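Local atomic coordinates of cleavage stimulation factor 77 (Encephalitozoon cuniculi, PDB entry 2UY1), a protein that probably binds mRNA and probably takes part in the 3'-end cleavage of pre-mRNA in the nucleus. Residues 400-403 against 404-408; 412-416 against 417-421. All coordinates share one frame; numbering follows the deposited sequence. Where two conformers were deposited one is given.

Contact 1 (400-403 against 404-408)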
loop_
_atom_site.group_PDB
_atom_site.type_symbol
_atom_site.label_atom_id
_atom_site.label_comp_id
_atom_site.label_asym_id
_atom_site.label_seq_id
_atom_site.Cartn_x
_atom_site.Cartn_y
_atom_site.Cartn_z
ATOM N N MET B 400 21.076 -16.552 -2.921
ATOM C CA MET B 400 20.936 -15.869 -4.158
ATOM C C MET B 400 20.508 -16.786 -5.256
ATOM O O MET B 400 19.716 -16.381 -6.089
ATOM C CB MET B 400 22.199 -15.091 -4.480
ATOM C CG MET B 400 22.305 -13.886 -3.561
ATOM S SD MET B 400 20.919 -12.718 -3.881
ATOM C CE MET B 400 21.496 -12.164 -5.529
ATOM N N GLU B 401 20.979 -18.035 -5.238
ATOM C CA GLU B 401 20.574 -19.018 -6.259
ATOM C C GLU B 401 19.066 -19.230 -6.259
ATOM O O GLU B 401 18.390 -19.099 -7.300
ATOM C CB GLU B 401 21.289 -20.374 -6.074
ATOM C CG GLU B 401 22.559 -20.479 -6.820
ATOM C CD GLU B 401 23.059 -21.921 -6.889
ATOM O OE1 GLU B 401 22.369 -22.888 -6.422
ATOM O OE2 GLU B 401 24.143 -22.084 -7.481
ATOM N N LEU B 402 18.509 -19.524 -5.099
ATOM C CA LEU B 402 17.057 -19.653 -5.048
ATOM C C LEU B 402 16.286 -18.335 -5.338
ATOM O O LEU B 402 15.239 -18.355 -6.012
ATOM C CB LEU B 402 16.583 -20.293 -3.733
ATOM C CG LEU B 402 15.051 -20.575 -3.561
ATOM C CD1 LEU B 402 14.339 -21.430 -4.723
ATOM C CD2 LEU B 402 14.806 -21.329 -2.255
ATOM N N PHE B 403 16.765 -17.220 -4.772
ATOM C CA PHE B 403 16.238 -15.866 -5.033
ATOM C C PHE B 403 16.105 -15.669 -6.555
ATOM O O PHE B 403 15.053 -15.246 -7.036
ATOM C CB PHE B 403 17.161 -14.813 -4.361
ATOM C CG PHE B 403 16.946 -13.390 -4.834
ATOM C CD1 PHE B 403 15.900 -12.591 -4.327
ATOM C CD2 PHE B 403 17.763 -12.856 -5.871
ATOM C CE1 PHE B 403 15.695 -11.263 -4.830
ATOM C CE2 PHE B 403 17.571 -11.599 -6.323
ATOM C CZ PHE B 403 16.564 -10.785 -5.784
ATOM N N ARG B 404 17.139 -16.036 -7.319
ATOM C CA ARG B 404 17.168 -15.812 -8.777
ATOM C C ARG B 404 16.112 -16.649 -9.470
ATOM O O ARG B 404 15.427 -16.183 -10.405
ATOM C CB ARG B 404 18.544 -16.102 -9.376
ATOM C CG ARG B 404 19.556 -14.993 -9.271
ATOM C CD ARG B 404 20.851 -15.282 -10.085
ATOM N NE ARG B 404 21.640 -14.051 -10.202
ATOM C CZ ARG B 404 21.436 -13.158 -11.152
ATOM N NH1 ARG B 404 20.513 -13.411 -12.059
ATOM N NH2 ARG B 404 22.165 -12.067 -11.216
ATOM N N GLU B 405 15.924 -17.888 -8.990
ATOM C CA GLU B 405 14.878 -18.809 -9.481
ATOM C C GLU B 405 13.460 -18.302 -9.171
ATOM O O GLU B 405 12.599 -18.295 -10.036
ATOM C CB GLU B 405 15.054 -20.215 -8.920
ATOM C CG GLU B 405 16.130 -21.099 -9.656
ATOM C CD GLU B 405 16.543 -22.361 -8.871
ATOM O OE1 GLU B 405 15.983 -22.667 -7.796
ATOM O OE2 GLU B 405 17.458 -23.037 -9.311
ATOM N N LEU B 406 13.204 -17.838 -7.958
ATOM C CA LEU B 406 11.910 -17.213 -7.630
ATOM C C LEU B 406 11.573 -15.928 -8.439
ATOM O O LEU B 406 10.408 -15.713 -8.764
ATOM C CB LEU B 406 11.854 -16.843 -6.153
ATOM C CG LEU B 406 11.922 -17.988 -5.157
ATOM C CD1 LEU B 406 12.091 -17.415 -3.750
ATOM C CD2 LEU B 406 10.623 -18.810 -5.267
ATOM N N VAL B 407 12.538 -15.050 -8.657
ATOM C CA VAL B 407 12.419 -13.972 -9.656
ATOM C C VAL B 407 12.094 -14.505 -11.080
ATOM O O VAL B 407 11.152 -14.055 -11.702
ATOM C CB VAL B 407 13.677 -13.061 -9.706
ATOM C CG1 VAL B 407 13.477 -11.985 -10.819
ATOM C CG2 VAL B 407 13.938 -12.408 -8.309
ATOM N N ASP B 408 12.830 -15.494 -11.574
ATOM C CA ASP B 408 12.516 -16.065 -12.914
ATOM C C ASP B 408 11.076 -16.513 -12.898
ATOM O O ASP B 408 10.288 -16.224 -13.836
ATOM C CB ASP B 408 13.305 -17.332 -13.256
ATOM C CG ASP B 408 14.742 -17.086 -13.615
ATOM O OD1 ASP B 408 15.056 -15.961 -14.034
ATOM O OD2 ASP B 408 15.559 -18.049 -13.456
#
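Four successive backbone hydrogen bonds wind 400-403 into 404-408 as the opening turns of an alpha-helix, running from Arg404 N to Met400 O at 2.9 Å through to Val407 N and Phe403 O. One turn apart on the same flank, Phe403 and Val407 lie side by side. Methyl CG2 of Val407 sits over one face of the Phe403 ring, offset toward its rim, in a CH-pi contact 4.1 Å from the ring centroid. With chi1 at 165°, Phe403 carries its ring anti to the backbone N, which brings the ring up to the next turn. Helix 400-415 packs against helix 384-397, an all-helical arrangement in keeping with the TPR-like repeats of this family; Phe395 meets the Phe403 ring edge-to-face, as does an aromatic side chain of the other protein chain. Flat and apolar, phenylalanine suits this buried junction. On another flank, Leu402 CD1 touches Leu406 CG at 4.2 Å, while Glu405 sets OE1 3.7 Å from that same CD1, the Leu402 and Glu405 side chains crossing at about a right angle. In one of its two conformers, Arg404 forms a salt bridge through NH2 with an acidic side chain of the other chain.

Contact 2 (412-416 against 417-421)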
loop_
_atom_site.group_PDB
_atom_site.type_symbol
_atom_site.label_atom_id
_atom_site.label_comp_id
_atom_site.label_asym_id
_atom_site.label_seq_id
_atom_site.Cartn_x
_atom_site.Cartn_y
_atom_site.Cartn_z
ATOM N N ASP B 412 7.877 -15.327 -15.254
ATOM C CA ASP B 412 7.136 -16.366 -15.975
ATOM C C ASP B 412 5.628 -16.339 -15.710
ATOM O O ASP B 412 4.833 -16.490 -16.647
ATOM C CB ASP B 412 7.663 -17.771 -15.660
ATOM C CG ASP B 412 9.081 -17.986 -16.202
ATOM O OD1 ASP B 412 9.476 -17.200 -17.094
ATOM O OD2 ASP B 412 9.812 -18.882 -15.686
ATOM N N ALA B 413 5.253 -16.185 -14.452
ATOM C CA ALA B 413 3.866 -16.159 -14.032
ATOM C C ALA B 413 3.119 -14.920 -14.533
ATOM O O ALA B 413 1.953 -15.038 -14.881
ATOM C CB ALA B 413 3.776 -16.271 -12.481
ATOM N N ILE B 414 3.743 -13.728 -14.445
ATOM C CA ILE B 414 3.182 -12.493 -15.031
ATOM C C ILE B 414 2.919 -12.751 -16.550
ATOM O O ILE B 414 1.801 -12.499 -17.073
ATOM C CB ILE B 414 4.136 -11.287 -14.855
ATOM C CG1 ILE B 414 4.370 -10.943 -13.366
ATOM C CG2 ILE B 414 3.679 -10.068 -15.671
ATOM C CD1 ILE B 414 5.477 -9.933 -13.160
ATOM N N LYS B 415 3.935 -13.281 -17.223
ATOM C CA LYS B 415 3.871 -13.564 -18.669
ATOM C C LYS B 415 2.715 -14.515 -19.027
ATOM O O LYS B 415 1.965 -14.242 -19.980
ATOM C CB LYS B 415 5.208 -14.109 -19.168
ATOM C CG LYS B 415 5.386 -14.140 -20.670
ATOM C CD LYS B 415 6.697 -14.826 -21.069
ATOM C CE LYS B 415 6.559 -15.525 -22.421
ATOM N NZ LYS B 415 6.489 -14.481 -23.556
ATOM N N ALA B 416 2.559 -15.590 -18.254
ATOM C CA ALA B 416 1.477 -16.587 -18.438
ATOM C C ALA B 416 0.109 -16.104 -17.947
ATOM O O ALA B 416 -0.871 -16.842 -18.020
ATOM C CB ALA B 416 1.824 -17.935 -17.758
ATOM N N ASP B 417 0.058 -14.879 -17.442
ATOM C CA ASP B 417 -1.144 -14.316 -16.813
ATOM C C ASP B 417 -1.693 -15.246 -15.720
ATOM O O ASP B 417 -2.902 -15.355 -15.515
ATOM C CB ASP B 417 -2.159 -13.842 -17.873
ATOM C CG ASP B 417 -3.382 -13.122 -17.272
ATOM O OD1 ASP B 417 -3.268 -12.333 -16.291
ATOM O OD2 ASP B 417 -4.483 -13.344 -17.812
ATOM N N ALA B 418 -0.761 -15.875 -14.985
ATOM C CA ALA B 418 -1.032 -16.820 -13.909
ATOM C C ALA B 418 -1.042 -16.242 -12.496
ATOM O O ALA B 418 -1.172 -16.994 -11.531
ATOM C CB ALA B 418 0.021 -17.961 -13.963
ATOM N N ILE B 419 -0.834 -14.945 -12.318
ATOM C CA ILE B 419 -0.848 -14.435 -10.930
ATOM C C ILE B 419 -2.292 -14.235 -10.483
ATOM O O ILE B 419 -3.106 -13.678 -11.197
ATOM C CB ILE B 419 -0.060 -13.136 -10.772
ATOM C CG1 ILE B 419 1.443 -13.377 -11.091
ATOM C CG2 ILE B 419 -0.384 -12.433 -9.418
ATOM C CD1 ILE B 419 2.415 -12.423 -10.473
ATOM N N LEU B 420 -2.627 -14.692 -9.292
ATOM C CA LEU B 420 -3.992 -14.470 -8.828
ATOM C C LEU B 420 -4.231 -12.964 -8.681
ATOM O O LEU B 420 -3.320 -12.203 -8.306
ATOM C CB LEU B 420 -4.266 -15.200 -7.536
ATOM C CG LEU B 420 -4.173 -16.707 -7.554
ATOM C CD1 LEU B 420 -4.195 -17.112 -6.067
ATOM C CD2 LEU B 420 -5.344 -17.270 -8.373
ATOM N N PRO B 421 -5.449 -12.512 -9.003
ATOM C CA PRO B 421 -5.882 -11.151 -8.705
ATOM C C PRO B 421 -5.623 -10.683 -7.242
ATOM O O PRO B 421 -5.817 -11.451 -6.283
ATOM C CB PRO B 421 -7.412 -11.208 -8.998
ATOM C CG PRO B 421 -7.528 -12.208 -10.026
ATOM C CD PRO B 421 -6.507 -13.286 -9.675
#
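A Schellman motif ends helix 400-415 here, the chain turning out of the helix at Asp417, which has positive phi (52°). Two backbone bonds reach back into the last turn. Ala418 N donates to Ala413 O at 2.8 Å and approaches nearly in line with the carbonyl, whereas Asp417 N reaches Ile414 O at 3.0 Å from well above the carbonyl plane, 64° out of it. Together they satisfy carbonyls that the helix can no longer pair in its regular pattern. Positive phi is costly for most residues with a CB, though aspartate tolerates it better than many, and its polar side chain suits the exposed turn. Small alanines fit the tight reversal: Ala413 CB and Ala418 CB, 4.4 Å apart, make the apolar contact that commonly accompanies this motif, and the methyls of Ala416 and Ala418 approach to 4.2 Å. Beyond the turn Ile419 adds a further apolar contact. Its CG1 packs on Ala413 CB at 4.0 Å, and both residues also touch Trp387, which places the cap beside helix 384-397. Ile414 and Ile419 run side by side, chi1 setting CG1 beside the backbone N in each, and Ile414 CG1 meets Ile419 CD1 at 3.8 Å.

Contact 1 and contact 2 follow one another along the chain and share helix 400-415: residues 400-408 form its first turns, and 412-421 take it through its last turn into the loop that precedes helix 434-446. Their centres are about 17 Å apart, on the same side of the chain's centre, and no other touch joins them. Helix 384-397 lies against both, meeting Phe403 near one end and Ala413 and Ile419 near the other, so the two helices pack along much of their length. The other protein chain also reaches both places, through a ring contact with Phe403 and a salt bridge to Lys415 among others, making this helix part of the interface between the two chains of the assembly.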